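Local atomic coordinates of carbonic anhydrase (Trichomonas vaginalis, PDB entry 6Y04), a protein that probably catalyses the reversible hydration of carbon dioxide to hydrogencarbonate and a proton, as a zinc-dependent beta-class carbonic anhydrase. Residues A27-M38 with G55-N65; P140-V151 with I161-H169. All coordinates share one frame; numbering follows the deposited sequence.

Contact 1: A27-M38 with G55-N65; sequences APQRHIAIVTCM and GEATVIKAAGN. With ZN (zinc ion), chain C.
Cys37 and Gly64 meet beside the zinc ion, at the C-terminal side of two neighbouring parallel strands, 32-36 and 57-61. With chi1 at -174° the thiolate sulfur of Cys37 is swung away from the residue's own N, which turns it toward the metal, 2.3 Å from SG to zinc. The same sulfur accepts a nearly straight bond from the backbone N of Gly64, 3.3 Å from N to SG; such a donor would be expected to stabilise negative charge on the thiolate. Gly64 has a positive phi and backbone angles that would jam a side chain against the preceding carbonyl, so glycine fits this type II turn, Ala62 to Asn65. Beside it, Met38 runs extended with SD against CB of Ala63, 3.7 Å away.

Behind the site the strands are laced by a ladder of backbone bonds, such as Ile34 N to Thr58 O at 2.8 Å. On one face Val35 CG2 rests on Ile60 CD1 (4.0 Å); both residues are beta-branched, which suits an extended strand, and apolar, which suits the cover of helix 74-85. On the other, Thr36 and Lys61 run alongside each other, the methyl CG2 against CG of the lysine, whose extended chain brings NZ to a water that also donates to Cys37 O. At the far end, Arg30 NH1 forms a salt bridge with Glu56 OE1 (3.1 Å). The carboxylate oxygen lies at the guanidinium edge, but the two planes stand 89° apart and NH1 comes from above the carboxylate. Lys53 N also bonds this oxygen, and Arg30 NE reaches Gln3 of the second subunit. The arrangement is that of a beta-alpha-beta unit of the beta-class carbonic anhydrase fold, with a zinc ligand at the C-terminal side of the parallel strands; His96, Cys99 and a water complete the metal site.

Contact 2: P140-V151 with I161-H169; sequences PIDNIKNSVRCV and IPIHGLLIH
A helix laid along a beta-sheet face forms this contact: helix 140-151 runs nearly antiparallel to strand 163-168, at 167°, with axes 8.2 Å apart. Ile144, Val148 and Val151 supply the helix side, their spacing placing all three toward the strand. Gly165 faces the gap between Ile144 and Val148; having no side chain, it lets the helix come close, with Ile144 CG2 3.7 Å from Gly165 CA. The other branch of Ile144 leads to Leu167, whose side chain it meets at about a right angle, CD1 to CD1 at 4.0 Å. The two methyls of Val148 part over the strand: CG1 sits 3.8 Å from Ile163 CG2 as the two side chains pass in opposing senses, while CG2 approaches His164 O. One turn on, Val151 sets CG1 against Ile163 CD1 at 3.7 Å. Branched aliphatic side chains suit this seam because their methyls spread over the strand's near face, over Gly165 and against the side chains of Ile163 and Leu167. His164 points the other way, stacking on Phe92 and bonding Glu90. The result is the apolar helix-on-sheet packing of an alpha/beta fold, with Pro140 at the helix start lying near the zinc ligand Cys99.

How the contacts relate
From the N terminus, the chain lays down strand 32-36, passes through the short helix 46-49 and returns as strand 57-61, so contact 1 closes a beta-alpha-beta loop. Contact 2 opens only after this, closing the shorter connection between helix 140-152 and strand 163-168; the two loops are in series and neither nest nor cross. Both belong to one sheet, in which strand 90-96 stands between strands 32-36 and 163-168. Contact 1 pairs the strand at one edge of the sheet, within this chain, with its neighbour, whereas contact 2 fastens a helix over the other half. They meet where Asn143 approaches Gly64 and Asn65, near the zinc site.

Contact 1: A27-M38 with G55-N65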
loop_
_atom_site.group_PDB
_atom_site.type_symbol
_atom_site.label_atom_id
_atom_site.label_comp_id
_atom_site.label_asym_id
_atom_site.label_seq_id
_atom_site.Cartn_x
_atom_site.Cartn_y
_atom_site.Cartn_z
ATOM N N ALA A 27 11.019 11.936 -6.382
ATOM C CA ALA A 27 9.799 12.641 -6.004
ATOM C C ALA A 27 8.751 12.514 -7.113
ATOM O O ALA A 27 9.088 12.565 -8.294
ATOM C CB ALA A 27 10.096 14.090 -5.683
ATOM N N PRO A 28 7.453 12.329 -6.772
ATOM C CA PRO A 28 6.385 12.271 -7.774
ATOM C C PRO A 28 6.216 13.581 -8.542
ATOM O O PRO A 28 5.972 14.634 -7.947
ATOM C CB PRO A 28 5.121 11.951 -6.965
ATOM C CG PRO A 28 5.460 12.351 -5.540
ATOM C CD PRO A 28 6.951 12.140 -5.402
ATOM N N GLN A 29 6.298 13.478 -9.876
ATOM C CA GLN A 29 6.427 14.643 -10.738
ATOM C C GLN A 29 5.091 15.359 -10.944
ATOM O O GLN A 29 5.065 16.458 -11.489
ATOM C CB GLN A 29 7.166 14.276 -12.030
ATOM C CG GLN A 29 8.637 13.922 -11.807
ATOM C CD GLN A 29 9.414 15.054 -11.177
ATOM O OE1 GLN A 29 9.684 16.076 -11.805
ATOM N NE2 GLN A 29 9.768 14.888 -9.912
ATOM N N ARG A 30 3.980 14.755 -10.501
ATOM C CA ARG A 30 2.697 15.439 -10.583
ATOM C C ARG A 30 2.221 15.845 -9.189
ATOM O O ARG A 30 1.132 16.403 -9.044
ATOM C CB ARG A 30 1.664 14.580 -11.312
ATOM C CG ARG A 30 1.821 14.591 -12.825
ATOM C CD ARG A 30 0.910 13.566 -13.454
ATOM N NE ARG A 30 -0.506 13.819 -13.227
ATOM C CZ ARG A 30 -1.479 12.989 -13.588
ATOM N NH1 ARG A 30 -1.202 11.854 -14.211
ATOM N NH2 ARG A 30 -2.736 13.304 -13.335
ATOM N N HIS A 31 3.048 15.555 -8.174
ATOM C CA HIS A 31 2.851 16.016 -6.809
ATOM C C HIS A 31 1.549 15.464 -6.235
ATOM O O HIS A 31 0.839 16.168 -5.516
ATOM C CB HIS A 31 2.891 17.549 -6.731
ATOM C CG HIS A 31 4.011 18.183 -7.485
ATOM N ND1 HIS A 31 5.329 18.112 -7.058
ATOM C CD2 HIS A 31 4.010 18.900 -8.627
ATOM C CE1 HIS A 31 6.097 18.733 -7.929
ATOM N NE2 HIS A 31 5.307 19.248 -8.888
ATOM N N ILE A 32 1.248 14.198 -6.547
ATOM C CA ILE A 32 -0.001 13.591 -6.109
ATOM C C ILE A 32 0.274 12.249 -5.431
ATOM O O ILE A 32 1.215 11.535 -5.779
ATOM C CB ILE A 32 -1.012 13.472 -7.268
ATOM C CG1 ILE A 32 -0.489 12.589 -8.405
ATOM C CG2 ILE A 32 -1.432 14.851 -7.763
ATOM C CD1 ILE A 32 -1.508 12.315 -9.491
ATOM N N ALA A 33 -0.553 11.940 -4.434
ATOM C CA ALA A 33 -0.548 10.648 -3.776
ATOM C C ALA A 33 -1.874 9.945 -4.061
ATOM O O ALA A 33 -2.937 10.559 -3.939
ATOM C CB ALA A 33 -0.338 10.840 -2.290
ATOM N N ILE A 34 -1.797 8.659 -4.436
ATOM C CA ILE A 34 -2.964 7.800 -4.589
ATOM C C ILE A 34 -2.997 6.801 -3.433
ATOM O O ILE A 34 -2.004 6.116 -3.192
ATOM C CB ILE A 34 -2.955 7.059 -5.942
ATOM C CG1 ILE A 34 -2.575 7.959 -7.125
ATOM C CG2 ILE A 34 -4.264 6.318 -6.174
ATOM C CD1 ILE A 34 -3.569 9.062 -7.455
ATOM N N VAL A 35 -4.149 6.718 -2.746
ATOM C CA VAL A 35 -4.411 5.656 -1.780
ATOM C C VAL A 35 -5.471 4.719 -2.353
ATOM O O VAL A 35 -6.586 5.143 -2.641
ATOM C CB VAL A 35 -4.818 6.203 -0.392
ATOM C CG1 VAL A 35 -5.095 5.083 0.604
ATOM C CG2 VAL A 35 -3.778 7.170 0.169
ATOM N N THR A 36 -5.120 3.442 -2.518
ATOM C CA THR A 36 -6.073 2.509 -3.098
ATOM C C THR A 36 -5.962 1.152 -2.406
ATOM O O THR A 36 -5.246 1.015 -1.414
ATOM C CB THR A 36 -6.010 2.512 -4.633
ATOM O OG1 THR A 36 -7.231 1.949 -5.114
ATOM C CG2 THR A 36 -4.820 1.765 -5.198
ATOM N N CYS A 37 -6.700 0.168 -2.936
ATOM C CA CYS A 37 -6.835 -1.132 -2.301
ATOM C C CYS A 37 -5.762 -2.093 -2.815
ATOM O O CYS A 37 -5.194 -1.903 -3.890
ATOM C CB CYS A 37 -8.213 -1.728 -2.553
ATOM S SG CYS A 37 -8.458 -3.267 -1.628
ATOM N N MET A 38 -5.506 -3.144 -2.035
ATOM C CA MET A 38 -4.497 -4.126 -2.396
ATOM C C MET A 38 -5.046 -5.107 -3.435
ATOM O O MET A 38 -4.316 -5.986 -3.884
ATOM C CB MET A 38 -4.044 -4.906 -1.158
ATOM C CG MET A 38 -5.106 -5.844 -0.638
ATOM S SD MET A 38 -4.588 -6.775 0.809
ATOM C CE MET A 38 -5.929 -7.958 0.941
ATOM N N GLY A 55 6.640 7.361 -11.903
ATOM C CA GLY A 55 7.397 8.555 -11.559
ATOM C C GLY A 55 6.534 9.795 -11.320
ATOM O O GLY A 55 7.060 10.853 -10.992
ATOM N N GLU A 56 5.207 9.646 -11.423
ATOM C CA GLU A 56 4.291 10.781 -11.364
ATOM C C GLU A 56 3.621 10.907 -9.995
ATOM O O GLU A 56 3.298 12.010 -9.574
ATOM C CB GLU A 56 3.219 10.677 -12.451
ATOM C CG GLU A 56 3.749 10.799 -13.865
ATOM C CD GLU A 56 2.650 10.941 -14.903
ATOM O OE1 GLU A 56 1.520 10.419 -14.679
ATOM O OE2 GLU A 56 2.911 11.587 -15.931
ATOM N N ALA A 57 3.389 9.782 -9.309
ATOM C CA ALA A 57 2.650 9.770 -8.054
ATOM C C ALA A 57 3.271 8.768 -7.086
ATOM O O ALA A 57 3.931 7.826 -7.502
ATOM C CB ALA A 57 1.206 9.414 -8.310
ATOM N N THR A 58 3.036 8.968 -5.787
ATOM C CA THR A 58 3.184 7.880 -4.832
ATOM C C THR A 58 1.865 7.116 -4.791
ATOM O O THR A 58 0.793 7.714 -4.919
ATOM C CB THR A 58 3.599 8.386 -3.442
ATOM O OG1 THR A 58 2.667 9.387 -3.038
ATOM C CG2 THR A 58 5.003 8.947 -3.410
ATOM N N VAL A 59 1.967 5.791 -4.620
ATOM C CA VAL A 59 0.806 4.926 -4.521
ATOM C C VAL A 59 0.902 4.136 -3.219
ATOM O O VAL A 59 1.897 3.462 -2.974
ATOM C CB VAL A 59 0.668 4.001 -5.752
ATOM C CG1 VAL A 59 -0.544 3.083 -5.640
ATOM C CG2 VAL A 59 0.635 4.790 -7.057
ATOM N N ILE A 60 -0.149 4.246 -2.397
ATOM C CA ILE A 60 -0.240 3.635 -1.079
ATOM C C ILE A 60 -1.401 2.651 -1.160
ATOM O O ILE A 60 -2.467 3.028 -1.628
ATOM C CB ILE A 60 -0.492 4.741 -0.028
ATOM C CG1 ILE A 60 0.641 5.774 -0.025
ATOM C CG2 ILE A 60 -0.745 4.167 1.359
ATOM C CD1 ILE A 60 0.206 7.197 0.243
ATOM N N LYS A 61 -1.187 1.393 -0.755
ATOM C CA LYS A 61 -2.229 0.385 -0.874
ATOM C C LYS A 61 -2.353 -0.446 0.401
ATOM O O LYS A 61 -1.369 -0.975 0.908
ATOM C CB LYS A 61 -1.939 -0.600 -2.008
ATOM C CG LYS A 61 -1.873 -0.044 -3.425
ATOM C CD LYS A 61 -1.921 -1.188 -4.407
ATOM C CE LYS A 61 -1.586 -0.808 -5.826
ATOM N NZ LYS A 61 -1.566 -2.023 -6.673
ATOM N N ALA A 62 -3.597 -0.613 0.862
ATOM C CA ALA A 62 -3.947 -1.513 1.946
ATOM C C ALA A 62 -5.328 -2.093 1.667
ATOM O O ALA A 62 -6.103 -1.505 0.920
ATOM C CB ALA A 62 -3.927 -0.772 3.266
ATOM N N ALA A 63 -5.637 -3.225 2.307
ATOM C CA ALA A 63 -6.950 -3.841 2.198
ATOM C C ALA A 63 -8.030 -2.832 2.575
ATOM O O ALA A 63 -8.152 -2.461 3.737
ATOM C CB ALA A 63 -7.009 -5.070 3.074
ATOM N N GLY A 64 -8.792 -2.371 1.577
ATOM C CA GLY A 64 -9.935 -1.505 1.815
ATOM C C GLY A 64 -9.584 -0.018 1.843
ATOM O O GLY A 64 -10.466 0.816 2.046
ATOM N N ASN A 65 -8.298 0.307 1.643
ATOM C CA ASN A 65 -7.823 1.677 1.464
ATOM C C ASN A 65 -8.456 2.638 2.478
ATOM O O ASN A 65 -8.901 3.729 2.114
ATOM C CB ASN A 65 -8.060 2.177 0.033
ATOM C CG ASN A 65 -9.493 1.999 -0.428
ATOM O OD1 ASN A 65 -9.859 0.938 -0.931
ATOM N ND2 ASN A 65 -10.312 3.023 -0.244
HETATM ZN ZN ZN C . -10.687 -3.947 -1.821
HETATM O O HOH W 1 -3.853 -3.499 -5.793
HETATM O O HOH W 2 -10.547 -5.927 -1.601
#

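Contact 2: P140-V151 with I161-H169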
loop_
_atom_site.group_PDB
_atom_site.type_symbol
_atom_site.label_atom_id
_atom_site.label_comp_id
_atom_site.label_asym_id
_atom_site.label_seq_id
_atom_site.Cartn_x
_atom_site.Cartn_y
_atom_site.Cartn_z
ATOM N N PRO A 140 -18.093 0.434 0.292
ATOM C CA PRO A 140 -16.997 1.140 -0.379
ATOM C C PRO A 140 -17.142 2.660 -0.471
ATOM O O PRO A 140 -16.174 3.377 -0.216
ATOM C CB PRO A 140 -16.955 0.501 -1.778
ATOM C CG PRO A 140 -17.520 -0.889 -1.568
ATOM C CD PRO A 140 -18.589 -0.700 -0.509
ATOM N N ILE A 141 -18.346 3.137 -0.827
ATOM C CA ILE A 141 -18.600 4.563 -0.988
ATOM C C ILE A 141 -18.503 5.264 0.369
ATOM O O ILE A 141 -17.895 6.332 0.495
ATOM C CB ILE A 141 -19.954 4.818 -1.686
ATOM C CG1 ILE A 141 -19.934 4.337 -3.138
ATOM C CG2 ILE A 141 -20.346 6.289 -1.600
ATOM C CD1 ILE A 141 -21.108 3.459 -3.517
ATOM N N ASP A 142 -19.112 4.646 1.384
ATOM C CA ASP A 142 -19.142 5.237 2.709
ATOM C C ASP A 142 -17.723 5.292 3.267
ATOM O O ASP A 142 -17.364 6.271 3.913
ATOM C CB ASP A 142 -20.223 4.604 3.591
ATOM C CG ASP A 142 -21.508 5.429 3.665
ATOM O OD1 ASP A 142 -22.075 5.794 2.593
ATOM O OD2 ASP A 142 -21.931 5.720 4.800
ATOM N N ASN A 143 -16.924 4.258 2.966
ATOM C CA ASN A 143 -15.536 4.171 3.388
ATOM C C ASN A 143 -14.713 5.276 2.728
ATOM O O ASN A 143 -13.834 5.853 3.368
ATOM C CB ASN A 143 -14.922 2.784 3.148
ATOM C CG ASN A 143 -13.452 2.723 3.523
ATOM O OD1 ASN A 143 -13.104 2.755 4.708
ATOM N ND2 ASN A 143 -12.577 2.667 2.527
ATOM N N ILE A 144 -14.996 5.558 1.451
ATOM C CA ILE A 144 -14.305 6.622 0.740
ATOM C C ILE A 144 -14.608 7.953 1.428
ATOM O O ILE A 144 -13.690 8.693 1.777
ATOM C CB ILE A 144 -14.674 6.657 -0.755
ATOM C CG1 ILE A 144 -14.114 5.458 -1.521
ATOM C CG2 ILE A 144 -14.218 7.969 -1.388
ATOM C CD1 ILE A 144 -14.892 5.126 -2.787
ATOM N N LYS A 145 -15.901 8.232 1.626
ATOM C CA LYS A 145 -16.356 9.480 2.221
ATOM C C LYS A 145 -15.734 9.659 3.606
ATOM O O LYS A 145 -15.271 10.745 3.941
ATOM C CB LYS A 145 -17.888 9.515 2.267
ATOM C CG LYS A 145 -18.563 9.994 0.987
ATOM C CD LYS A 145 -20.029 9.610 0.857
ATOM C CE LYS A 145 -20.722 10.352 -0.266
ATOM N NZ LYS A 145 -22.023 9.743 -0.641
ATOM N N ASN A 146 -15.714 8.579 4.394
ATOM C CA ASN A 146 -15.226 8.588 5.768
ATOM C C ASN A 146 -13.700 8.719 5.792
ATOM O O ASN A 146 -13.138 9.389 6.659
ATOM C CB ASN A 146 -15.743 7.363 6.528
ATOM C CG ASN A 146 -15.544 7.453 8.030
ATOM O OD1 ASN A 146 -16.419 7.937 8.743
ATOM N ND2 ASN A 146 -14.404 6.991 8.525
ATOM N N SER A 147 -13.032 8.079 4.830
ATOM C CA SER A 147 -11.584 8.121 4.747
ATOM C C SER A 147 -11.124 9.525 4.385
ATOM O O SER A 147 -10.188 10.042 4.985
ATOM C CB SER A 147 -11.071 7.106 3.771
ATOM O OG SER A 147 -11.110 5.823 4.354
ATOM N N VAL A 148 -11.813 10.135 3.414
ATOM C CA VAL A 148 -11.519 11.503 3.013
ATOM C C VAL A 148 -11.715 12.437 4.207
ATOM O O VAL A 148 -10.983 13.409 4.352
ATOM C CB VAL A 148 -12.350 11.928 1.785
ATOM C CG1 VAL A 148 -12.202 13.408 1.473
ATOM C CG2 VAL A 148 -11.985 11.098 0.570
ATOM N N ARG A 149 -12.682 12.118 5.073
ATOM C CA ARG A 149 -12.942 12.946 6.242
ATOM C C ARG A 149 -11.803 12.806 7.250
ATOM O O ARG A 149 -11.341 13.805 7.791
ATOM C CB ARG A 149 -14.306 12.625 6.860
ATOM C CG ARG A 149 -14.791 13.678 7.844
ATOM C CD ARG A 149 -15.882 13.185 8.782
ATOM N NE ARG A 149 -15.779 11.748 9.020
ATOM C CZ ARG A 149 -15.414 11.169 10.164
ATOM N NH1 ARG A 149 -15.148 11.896 11.240
ATOM N NH2 ARG A 149 -15.350 9.850 10.239
ATOM N N CYS A 150 -11.348 11.570 7.486
ATOM C CA CYS A 150 -10.361 11.303 8.525
ATOM C C CYS A 150 -8.991 11.871 8.157
ATOM O O CYS A 150 -8.241 12.279 9.038
ATOM C CB CYS A 150 -10.262 9.819 8.869
ATOM S SG CYS A 150 -11.665 9.231 9.861
ATOM N N VAL A 151 -8.667 11.892 6.863
ATOM C CA VAL A 151 -7.434 12.516 6.418
ATOM C C VAL A 151 -7.550 14.029 6.613
ATOM O O VAL A 151 -6.631 14.662 7.127
ATOM C CB VAL A 151 -7.068 12.125 4.974
ATOM C CG1 VAL A 151 -5.769 12.779 4.521
ATOM C CG2 VAL A 151 -6.974 10.617 4.813
ATOM N N ILE A 161 -3.917 21.174 1.426
ATOM C CA ILE A 161 -3.713 19.983 0.612
ATOM C C ILE A 161 -5.086 19.376 0.311
ATOM O O ILE A 161 -5.708 18.780 1.190
ATOM C CB ILE A 161 -2.781 18.966 1.318
ATOM C CG1 ILE A 161 -1.388 19.531 1.623
ATOM C CG2 ILE A 161 -2.728 17.635 0.570
ATOM C CD1 ILE A 161 -0.474 19.700 0.433
ATOM N N PRO A 162 -5.625 19.526 -0.920
ATOM C CA PRO A 162 -6.890 18.883 -1.280
ATOM C C PRO A 162 -6.890 17.362 -1.118
ATOM O O PRO A 162 -5.904 16.692 -1.426
ATOM C CB PRO A 162 -7.104 19.271 -2.752
ATOM C CG PRO A 162 -5.764 19.787 -3.231
ATOM C CD PRO A 162 -5.077 20.346 -2.009
ATOM N N ILE A 163 -8.014 16.837 -0.611
ATOM C CA ILE A 163 -8.231 15.404 -0.499
ATOM C C ILE A 163 -9.487 15.017 -1.275
ATOM O O ILE A 163 -10.600 15.400 -0.897
ATOM C CB ILE A 163 -8.313 14.964 0.973
ATOM C CG1 ILE A 163 -7.099 15.465 1.759
ATOM C CG2 ILE A 163 -8.449 13.451 1.057
ATOM C CD1 ILE A 163 -7.406 15.767 3.189
ATOM N N HIS A 164 -9.275 14.236 -2.347
ATOM C CA HIS A 164 -10.335 13.801 -3.244
ATOM C C HIS A 164 -10.723 12.355 -2.950
ATOM O O HIS A 164 -9.938 11.583 -2.409
ATOM C CB HIS A 164 -9.915 13.945 -4.714
ATOM C CG HIS A 164 -9.166 15.196 -5.015
ATOM N ND1 HIS A 164 -9.800 16.382 -5.271
ATOM C CD2 HIS A 164 -7.843 15.445 -5.103
ATOM C CE1 HIS A 164 -8.899 17.317 -5.503
ATOM N NE2 HIS A 164 -7.688 16.767 -5.400
ATOM N N GLY A 165 -11.946 12.005 -3.348
ATOM C CA GLY A 165 -12.443 10.650 -3.220
ATOM C C GLY A 165 -12.909 10.122 -4.569
ATOM O O GLY A 165 -13.694 10.777 -5.244
ATOM N N LEU A 166 -12.391 8.948 -4.941
ATOM C CA LEU A 166 -12.729 8.317 -6.205
ATOM C C LEU A 166 -13.201 6.891 -5.948
ATOM O O LEU A 166 -12.839 6.269 -4.949
ATOM C CB LEU A 166 -11.503 8.311 -7.120
ATOM C CG LEU A 166 -10.867 9.673 -7.399
ATOM C CD1 LEU A 166 -9.659 9.523 -8.308
ATOM C CD2 LEU A 166 -11.867 10.643 -8.009
ATOM N N LEU A 167 -13.985 6.388 -6.899
ATOM C CA LEU A 167 -14.404 5.002 -6.916
ATOM C C LEU A 167 -14.040 4.420 -8.278
ATOM O O LEU A 167 -14.345 5.012 -9.315
ATOM C CB LEU A 167 -15.910 4.941 -6.637
ATOM C CG LEU A 167 -16.568 3.570 -6.807
ATOM C CD1 LEU A 167 -16.389 2.718 -5.559
ATOM C CD2 LEU A 167 -18.052 3.721 -7.127
ATOM N N ILE A 168 -13.335 3.281 -8.253
ATOM C CA ILE A 168 -13.007 2.564 -9.472
ATOM C C ILE A 168 -13.753 1.232 -9.463
ATOM O O ILE A 168 -13.929 0.613 -8.413
ATOM C CB ILE A 168 -11.479 2.399 -9.664
ATOM C CG1 ILE A 168 -11.139 1.748 -11.007
ATOM C CG2 ILE A 168 -10.835 1.657 -8.500
ATOM C CD1 ILE A 168 -9.676 1.792 -11.383
ATOM N N HIS A 169 -14.199 0.820 -10.654
ATOM C CA HIS A 169 -14.774 -0.500 -10.845
ATOM C C HIS A 169 -13.671 -1.492 -11.203
ATOM O O HIS A 169 -12.966 -1.318 -12.197
ATOM C CB HIS A 169 -15.900 -0.470 -11.886
ATOM C CG HIS A 169 -16.684 -1.739 -11.883
ATOM N ND1 HIS A 169 -16.123 -2.958 -12.248
ATOM C CD2 HIS A 169 -17.961 -2.003 -11.531
ATOM C CE1 HIS A 169 -17.021 -3.911 -12.122
ATOM N NE2 HIS A 169 -18.157 -3.348 -11.695
#